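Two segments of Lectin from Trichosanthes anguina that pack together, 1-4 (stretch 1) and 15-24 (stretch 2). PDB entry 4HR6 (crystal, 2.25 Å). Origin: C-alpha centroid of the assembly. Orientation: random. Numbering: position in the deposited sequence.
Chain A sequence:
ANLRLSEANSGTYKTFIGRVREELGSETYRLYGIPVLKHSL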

# COMPACT_ATOMS: atom_id res chain seq x y z
N ALA A 1 -11.42 -1.98 22.97
CA ALA A 1 -10.97 -2.99 21.96
C ALA A 1 -10.47 -4.26 22.67
O ALA A 1 -9.57 -4.21 23.51
CB ALA A 1 -9.89 -2.41 21.07
N ASN A 2 -11.08 -5.38 22.31
CA ASN A 2 -10.88 -6.65 23.01
C ASN A 2 -10.82 -7.77 21.98
O ASN A 2 -11.54 -7.74 20.99
CB ASN A 2 -12.03 -6.89 24.00
CG ASN A 2 -11.92 -8.23 24.75
OD1 ASN A 2 -10.83 -8.68 25.13
ND2 ASN A 2 -13.07 -8.86 24.96
N LEU A 3 -9.93 -8.74 22.20
CA LEU A 3 -9.83 -9.88 21.32
C LEU A 3 -9.87 -11.12 22.20
O LEU A 3 -8.94 -11.36 22.98
CB LEU A 3 -8.55 -9.80 20.50
CG LEU A 3 -8.36 -10.55 19.16
CD1 LEU A 3 -7.32 -11.63 19.29
CD2 LEU A 3 -9.65 -11.09 18.54
N ARG A 4 -10.97 -11.87 22.11
CA ARG A 4 -11.14 -13.12 22.84
C ARG A 4 -10.84 -14.28 21.89
O ARG A 4 -11.50 -14.42 20.86
CB ARG A 4 -12.57 -13.26 23.37
CG ARG A 4 -13.08 -12.10 24.21
CD ARG A 4 -14.47 -12.37 24.79
NE ARG A 4 -14.40 -13.23 25.98
CZ ARG A 4 -14.53 -14.56 25.98
NH1 ARG A 4 -14.77 -15.25 24.86
NH2 ARG A 4 -14.43 -15.23 27.13
N THR A 15 -12.11 -7.65 12.21
CA THR A 15 -12.97 -6.67 12.88
C THR A 15 -12.25 -5.96 14.03
O THR A 15 -12.38 -4.75 14.21
CB THR A 15 -14.23 -7.37 13.41
OG1 THR A 15 -14.94 -7.94 12.31
CG2 THR A 15 -15.13 -6.42 14.14
N PHE A 16 -11.55 -6.73 14.84
CA PHE A 16 -10.71 -6.21 15.91
C PHE A 16 -9.62 -5.25 15.38
O PHE A 16 -9.51 -4.14 15.87
CB PHE A 16 -10.08 -7.40 16.67
CG PHE A 16 -8.98 -7.01 17.60
CD1 PHE A 16 -9.26 -6.40 18.81
CD2 PHE A 16 -7.67 -7.28 17.28
CE1 PHE A 16 -8.25 -6.07 19.68
CE2 PHE A 16 -6.64 -6.95 18.14
CZ PHE A 16 -6.94 -6.34 19.35
N ILE A 17 -8.85 -5.68 14.39
CA ILE A 17 -7.83 -4.82 13.78
C ILE A 17 -8.50 -3.57 13.20
O ILE A 17 -7.98 -2.45 13.32
CB ILE A 17 -7.03 -5.54 12.70
CG1 ILE A 17 -6.20 -6.68 13.30
CG2 ILE A 17 -6.14 -4.56 11.92
CD1 ILE A 17 -5.13 -6.27 14.30
N GLY A 18 -9.67 -3.77 12.61
CA GLY A 18 -10.45 -2.65 12.08
C GLY A 18 -10.80 -1.63 13.13
O GLY A 18 -10.69 -0.43 12.88
N ARG A 19 -11.19 -2.10 14.31
CA ARG A 19 -11.52 -1.19 15.41
C ARG A 19 -10.27 -0.47 15.98
O ARG A 19 -10.33 0.70 16.35
CB ARG A 19 -12.32 -1.92 16.51
CG ARG A 19 -12.58 -1.06 17.75
CD ARG A 19 -14.04 -1.02 18.21
NE ARG A 19 -14.27 -1.81 19.42
CZ ARG A 19 -14.28 -1.33 20.68
NH1 ARG A 19 -14.08 -0.04 20.94
NH2 ARG A 19 -14.51 -2.17 21.69
N VAL A 20 -9.13 -1.16 16.06
CA VAL A 20 -7.91 -0.52 16.52
C VAL A 20 -7.57 0.64 15.58
O VAL A 20 -7.35 1.75 16.04
CB VAL A 20 -6.75 -1.52 16.63
CG1 VAL A 20 -5.42 -0.81 16.82
CG2 VAL A 20 -7.01 -2.48 17.77
N ARG A 21 -7.58 0.39 14.27
CA ARG A 21 -7.32 1.42 13.25
C ARG A 21 -8.25 2.62 13.34
O ARG A 21 -7.80 3.76 13.21
CB ARG A 21 -7.40 0.83 11.83
CG ARG A 21 -6.28 -0.13 11.52
CD ARG A 21 -6.46 -0.71 10.14
NE ARG A 21 -5.36 -1.61 9.81
CZ ARG A 21 -5.46 -2.62 8.97
NH1 ARG A 21 -6.62 -2.93 8.39
NH2 ARG A 21 -4.40 -3.37 8.73
N GLU A 22 -9.53 2.38 13.56
CA GLU A 22 -10.51 3.45 13.63
C GLU A 22 -10.33 4.32 14.86
O GLU A 22 -10.54 5.54 14.82
CB GLU A 22 -11.92 2.87 13.62
CG GLU A 22 -13.03 3.90 13.54
CD GLU A 22 -14.42 3.28 13.55
OE1 GLU A 22 -14.58 2.12 13.09
OE2 GLU A 22 -15.36 3.95 14.02
N GLU A 23 -9.96 3.70 15.98
CA GLU A 23 -9.77 4.45 17.21
C GLU A 23 -8.42 5.19 17.26
O GLU A 23 -8.32 6.20 17.93
CB GLU A 23 -9.94 3.55 18.43
CG GLU A 23 -11.40 3.24 18.74
CD GLU A 23 -11.59 2.50 20.05
OE1 GLU A 23 -11.23 1.30 20.12
OE2 GLU A 23 -12.08 3.12 21.02
N LEU A 24 -7.39 4.68 16.57
CA LEU A 24 -6.06 5.32 16.59
C LEU A 24 -5.81 6.32 15.45
O LEU A 24 -5.02 7.27 15.61
CB LEU A 24 -4.97 4.25 16.56
CG LEU A 24 -4.84 3.39 17.82
CD1 LEU A 24 -3.71 2.40 17.63
CD2 LEU A 24 -4.62 4.24 19.06

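The short N-terminal strand lies against one side of a helix, and the contact is built around the ring of Phe 16. Within the helix, backbone groups pair with one another, as in the bond from Val 20 N to Phe 16 O (3.0 Å); the helix meets the strand through its side chains, while the strand contributes backbone atoms as well as side chains. Phe 16 points its CA-to-CB bond toward the strand, and its t rotamer (chi1 168°), with chi2 at 75°, presents one ring face to Leu 3. Leu 3 CB sits 3.8 Å from the centroid of the Phe 16 ring, only 9° off the ring normal, a CH-pi contact. Leucine suits this buried site because it offers an aliphatic group to the aromatic face and asks for no polar partner. Its chi1 is t (-158°), while chi2, at -113°, lies between the usual wells.

Strand alternation turns the CA-to-CB bond of Asn 2 away from the helix and leaves a polar residue exposed. Its backbone still takes part: Asn 2 O comes within 3.4 Å of Phe 16 CD1. Ala 1 reaches the ring at its edge, where its C atom is 4.1 Å from Phe 16 CE1. The small methyl of Ala 1 also packs against the helix one turn on, with its CB 4.4 Å from Val 20 CG2; Val 20, chi1 168°, supplies a compact apolar surface.

Charged groups gather near Ala 1. Arg 19 has a t chi1, but chi2 (129°) and chi3 (106°) lie between wells. In this bent conformation its guanidinium presents a face to Ala 1 N, 3.4 Å from Arg 19 NH2, although both groups carry like charge. Glu 23 offsets this: its OE1 forms a salt bridge with Arg 19 NH1 (3.3 Å) and lies 4.3 Å from Ala 1 N, beyond salt-bridge range. The contact buries 286 Å², both sides summed.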